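Local coordinates for ribosome biogenesis GTPase A (Thermotoga maritima, PDB 3CNL), which binds and probably hydrolyses GTP as a circularly permuted GTPase, and is probably required for a late step of 50S ribosomal subunit assembly, at residues K112-A124 and W139-P152. Numbering follows the deposited sequence.
With GNP (phosphoaminophosphonic acid-guanylate ester), chain B.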
# COMPACT_ATOMS: atom_id res chain seq x y z
N LYS A 112 4.12 3.44 -5.74
CA LYS A 112 5.16 2.96 -6.67
C LYS A 112 5.60 4.01 -7.68
O LYS A 112 6.81 4.15 -7.94
CB LYS A 112 4.69 1.69 -7.38
CG LYS A 112 4.28 0.57 -6.41
CD LYS A 112 3.75 -0.68 -7.13
CE LYS A 112 2.51 -0.40 -7.95
NZ LYS A 112 1.41 0.15 -7.11
N SER A 113 4.64 4.76 -8.23
CA SER A 113 4.92 5.82 -9.20
C SER A 113 5.69 6.97 -8.55
O SER A 113 6.62 7.52 -9.13
CB SER A 113 3.62 6.35 -9.80
OG SER A 113 2.98 5.32 -10.52
N THR A 114 5.28 7.29 -7.32
CA THR A 114 5.93 8.30 -6.51
C THR A 114 7.39 7.93 -6.22
O THR A 114 8.29 8.77 -6.35
CB THR A 114 5.11 8.53 -5.22
OG1 THR A 114 3.78 8.95 -5.59
CG2 THR A 114 5.76 9.59 -4.31
N ILE A 115 7.64 6.68 -5.85
CA ILE A 115 9.00 6.18 -5.63
C ILE A 115 9.88 6.26 -6.89
O ILE A 115 11.03 6.73 -6.83
CB ILE A 115 8.99 4.77 -4.99
CG1 ILE A 115 8.48 4.88 -3.55
CG2 ILE A 115 10.37 4.09 -5.04
CD1 ILE A 115 8.21 3.56 -2.87
N ILE A 116 9.35 5.81 -8.02
CA ILE A 116 10.06 5.91 -9.30
C ILE A 116 10.40 7.36 -9.65
O ILE A 116 11.52 7.65 -10.08
CB ILE A 116 9.27 5.23 -10.45
CG1 ILE A 116 9.21 3.72 -10.20
CG2 ILE A 116 9.91 5.50 -11.82
CD1 ILE A 116 8.26 3.02 -11.10
N ASN A 117 9.44 8.26 -9.46
CA ASN A 117 9.67 9.66 -9.74
C ASN A 117 10.83 10.23 -8.93
O ASN A 117 11.67 10.94 -9.48
CB ASN A 117 8.40 10.48 -9.54
CG ASN A 117 7.33 10.17 -10.56
OD1 ASN A 117 7.56 9.44 -11.53
ND2 ASN A 117 6.15 10.74 -10.35
N LYS A 118 10.88 9.91 -7.64
CA LYS A 118 11.98 10.30 -6.76
C LYS A 118 13.31 9.72 -7.26
O LYS A 118 14.28 10.45 -7.46
CB LYS A 118 11.72 9.84 -5.33
CG LYS A 118 12.58 10.54 -4.28
CD LYS A 118 12.42 9.90 -2.90
CE LYS A 118 11.06 10.15 -2.30
NZ LYS A 118 11.05 9.82 -0.86
N LEU A 119 13.34 8.40 -7.46
CA LEU A 119 14.51 7.70 -8.00
C LEU A 119 15.02 8.27 -9.33
O LEU A 119 16.23 8.44 -9.53
CB LEU A 119 14.19 6.21 -8.17
CG LEU A 119 14.59 5.15 -7.12
CD1 LEU A 119 14.71 5.70 -5.71
CD2 LEU A 119 13.63 3.98 -7.18
N LYS A 120 14.09 8.56 -10.24
CA LYS A 120 14.41 9.03 -11.58
C LYS A 120 14.91 10.48 -11.59
O LYS A 120 16.06 10.75 -11.98
CB LYS A 120 13.18 8.88 -12.48
CG LYS A 120 13.40 9.03 -13.97
CD LYS A 120 12.31 8.30 -14.76
CE LYS A 120 10.90 8.70 -14.32
NZ LYS A 120 9.87 7.71 -14.76
N GLY A 121 14.06 11.40 -11.15
CA GLY A 121 14.33 12.83 -11.21
C GLY A 121 14.04 13.38 -12.60
O GLY A 121 13.15 12.88 -13.31
N LYS A 122 14.80 14.41 -12.99
CA LYS A 122 14.68 15.01 -14.33
C LYS A 122 15.32 14.14 -15.42
O LYS A 122 15.26 14.46 -16.62
CB LYS A 122 15.26 16.42 -14.36
CG LYS A 122 14.24 17.51 -14.02
CD LYS A 122 14.64 18.87 -14.59
CE LYS A 122 14.41 18.96 -16.09
NZ LYS A 122 14.75 20.30 -16.62
N ARG A 123 15.94 13.04 -14.99
CA ARG A 123 16.49 12.02 -15.89
C ARG A 123 15.38 11.24 -16.60
O ARG A 123 14.20 11.31 -16.22
CB ARG A 123 17.40 11.06 -15.10
CG ARG A 123 18.13 10.05 -15.97
CD ARG A 123 18.68 8.89 -15.15
NE ARG A 123 19.90 9.25 -14.43
CZ ARG A 123 21.13 9.20 -14.94
NH1 ARG A 123 21.33 8.83 -16.21
NH2 ARG A 123 22.17 9.53 -14.19
N ALA A 124 15.78 10.52 -17.65
CA ALA A 124 14.91 9.59 -18.38
C ALA A 124 15.72 8.42 -18.95
O ALA A 124 16.87 8.20 -18.56
CB ALA A 124 14.15 10.32 -19.51
N TRP A 139 14.57 1.55 -19.08
CA TRP A 139 15.36 1.71 -17.87
C TRP A 139 15.72 3.18 -17.68
O TRP A 139 15.79 3.96 -18.65
CB TRP A 139 16.65 0.92 -17.95
CG TRP A 139 16.47 -0.52 -18.26
CD1 TRP A 139 16.45 -1.08 -19.50
CD2 TRP A 139 16.30 -1.58 -17.32
NE1 TRP A 139 16.27 -2.44 -19.39
CE2 TRP A 139 16.18 -2.77 -18.07
CE3 TRP A 139 16.24 -1.65 -15.93
CZ2 TRP A 139 16.00 -4.02 -17.46
CZ3 TRP A 139 16.06 -2.87 -15.32
CH2 TRP A 139 15.94 -4.05 -16.09
N PHE A 140 15.93 3.54 -16.42
CA PHE A 140 16.75 4.69 -16.09
C PHE A 140 17.88 4.18 -15.21
O PHE A 140 17.75 3.12 -14.58
CB PHE A 140 15.96 5.84 -15.44
CG PHE A 140 15.38 5.53 -14.08
CD1 PHE A 140 14.14 4.90 -13.97
CD2 PHE A 140 16.03 5.94 -12.91
CE1 PHE A 140 13.59 4.62 -12.71
CE2 PHE A 140 15.50 5.67 -11.65
CZ PHE A 140 14.27 5.01 -11.55
N SER A 141 18.99 4.89 -15.20
CA SER A 141 20.16 4.42 -14.47
C SER A 141 20.44 5.38 -13.35
O SER A 141 20.25 6.59 -13.50
CB SER A 141 21.37 4.35 -15.41
OG SER A 141 21.09 3.54 -16.54
N LEU A 142 20.88 4.86 -12.20
CA LEU A 142 21.39 5.73 -11.15
C LEU A 142 22.78 6.23 -11.57
O LEU A 142 23.27 5.84 -12.63
CB LEU A 142 21.42 5.01 -9.79
CG LEU A 142 20.09 4.46 -9.25
CD1 LEU A 142 20.29 3.74 -7.91
CD2 LEU A 142 19.00 5.53 -9.13
N GLU A 143 23.38 7.09 -10.75
CA GLU A 143 24.74 7.61 -10.98
C GLU A 143 25.79 6.51 -11.02
O GLU A 143 26.66 6.53 -11.88
CB GLU A 143 25.12 8.63 -9.90
CG GLU A 143 24.35 9.96 -9.97
CD GLU A 143 24.70 10.88 -8.80
OE1 GLU A 143 25.91 11.12 -8.57
OE2 GLU A 143 23.76 11.36 -8.13
N ASN A 144 25.70 5.55 -10.09
CA ASN A 144 26.62 4.40 -10.03
C ASN A 144 26.37 3.27 -11.03
O ASN A 144 26.98 2.20 -10.95
CB ASN A 144 26.65 3.83 -8.61
CG ASN A 144 25.33 3.13 -8.21
OD1 ASN A 144 25.27 2.53 -7.13
ND2 ASN A 144 24.30 3.20 -9.05
N GLY A 145 25.45 3.48 -11.97
CA GLY A 145 25.15 2.46 -12.98
C GLY A 145 23.95 1.55 -12.77
O GLY A 145 23.47 0.93 -13.73
N VAL A 146 23.45 1.43 -11.53
CA VAL A 146 22.29 0.54 -11.33
C VAL A 146 21.06 0.92 -12.17
O VAL A 146 20.74 2.11 -12.33
CB VAL A 146 21.94 0.15 -9.83
CG1 VAL A 146 22.92 0.68 -8.81
CG2 VAL A 146 20.45 0.39 -9.48
N LYS A 147 20.43 -0.09 -12.77
CA LYS A 147 19.32 0.14 -13.68
C LYS A 147 17.98 -0.10 -12.98
O LYS A 147 17.81 -1.12 -12.31
CB LYS A 147 19.44 -0.81 -14.88
CG LYS A 147 20.39 -0.33 -15.95
CD LYS A 147 20.45 -1.31 -17.09
CE LYS A 147 21.39 -0.84 -18.17
NZ LYS A 147 22.80 -0.81 -17.66
N ILE A 148 17.05 0.84 -13.13
CA ILE A 148 15.68 0.66 -12.61
C ILE A 148 14.62 0.82 -13.72
O ILE A 148 14.64 1.81 -14.44
CB ILE A 148 15.41 1.59 -11.37
CG1 ILE A 148 16.50 1.34 -10.31
CG2 ILE A 148 14.01 1.33 -10.76
CD1 ILE A 148 16.72 2.48 -9.32
N LEU A 149 13.75 -0.19 -13.89
CA LEU A 149 12.61 -0.10 -14.83
C LEU A 149 11.73 1.09 -14.50
O LEU A 149 11.34 1.27 -13.35
CB LEU A 149 11.77 -1.38 -14.82
CG LEU A 149 12.36 -2.62 -15.49
CD1 LEU A 149 11.53 -3.85 -15.21
CD2 LEU A 149 12.50 -2.40 -17.00
N ASP A 150 11.39 1.89 -15.51
CA ASP A 150 10.69 3.14 -15.25
C ASP A 150 9.18 2.97 -15.05
O ASP A 150 8.47 3.95 -14.79
CB ASP A 150 10.98 4.21 -16.33
CG ASP A 150 10.37 3.89 -17.68
OD1 ASP A 150 9.88 2.75 -17.90
OD2 ASP A 150 10.39 4.78 -18.55
N THR A 151 8.69 1.73 -15.18
CA THR A 151 7.29 1.40 -14.89
C THR A 151 7.16 0.28 -13.86
O THR A 151 7.84 -0.75 -13.97
CB THR A 151 6.47 1.05 -16.17
OG1 THR A 151 6.74 -0.30 -16.59
CG2 THR A 151 6.80 1.98 -17.30
N PRO A 152 6.27 0.47 -12.86
CA PRO A 152 6.12 -0.56 -11.85
C PRO A 152 5.26 -1.71 -12.34
O PRO A 152 4.46 -1.55 -13.27
CB PRO A 152 5.41 0.18 -10.71
CG PRO A 152 4.62 1.22 -11.38
CD PRO A 152 5.39 1.62 -12.62
PG GNP B . -1.11 2.53 -8.65
O1G GNP B . -0.27 1.32 -8.98
O2G GNP B . -2.46 2.15 -8.07
O3G GNP B . -1.18 3.42 -9.89
N3B GNP B . -0.53 3.57 -7.61
PB GNP B . 0.95 3.72 -7.08
O1B GNP B . 1.36 2.49 -6.35
O2B GNP B . 1.81 4.11 -8.24
O3A GNP B . 0.89 4.89 -6.08
PA GNP B . 1.11 6.42 -6.30
O1A GNP B . 2.55 6.75 -6.24
O2A GNP B . 0.37 6.94 -7.45
O5' GNP B . 0.51 7.03 -5.00
C5' GNP B . -0.85 6.80 -4.60
C4' GNP B . -1.24 7.90 -3.62
O4' GNP B . -0.46 7.83 -2.39
C3' GNP B . -1.05 9.33 -4.10
O3' GNP B . -2.11 10.12 -3.57
C2' GNP B . 0.27 9.72 -3.45
O2' GNP B . 0.35 11.12 -3.31
C1' GNP B . 0.17 9.05 -2.09
N9 GNP B . 1.45 8.69 -1.49
C8 GNP B . 2.49 8.03 -2.11
N7 GNP B . 3.50 7.81 -1.31
C5 GNP B . 3.10 8.37 -0.08
C6 GNP B . 3.75 8.45 1.18
O6 GNP B . 4.88 8.03 1.49
N1 GNP B . 2.96 9.09 2.15
C2 GNP B . 1.69 9.59 1.94
N2 GNP B . 1.07 10.18 2.98
N3 GNP B . 1.06 9.52 0.78
C4 GNP B . 1.82 8.90 -0.18
O HOH W 1 24.31 8.04 -15.12
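Lys-120 runs across one face of the Phe-140 ring, a compact example of how the aliphatic part of a lysine can pack over an aromatic face. Its CB stands over the ring centre in a CH-pi contact, 4.0 Å from the centroid and 7° off the normal. CG comes next, over Phe-140 CG, and Lys-120 CD lies 3.9 Å from Phe-140 CD1; a bend at chi3 (53°) then turns CE off the ring, and NZ beyond it comes near Asp-150 CB and O, 4.0 Å from each. Lys-120 NZ and Asp-150 OD2 are 4.8 Å apart, too far for a salt bridge, though the opposite charges may still attract weakly. The same ring also meets Leu-119, whose CB lies 3.6 Å from Phe-140 CZ, and Ile-116, whose CG2 touches Phe-140 CE1. Ile-116 CD1 meets Pro-152 CD at 3.5 Å. One turn earlier, Lys-112 lays CB against Pro-152 CB while its NZ hydrogen-bonds GNP O1G and O1B, as expected of a P-loop lysine. The contact thus seats helix 112-120, which follows the P-loop, against the edge hairpin of the sheet: strand 139-141 forms one edge, antiparallel to 147-154, which lies beside 101-106, while helix 87-94 touches Leu-119 and Leu-142.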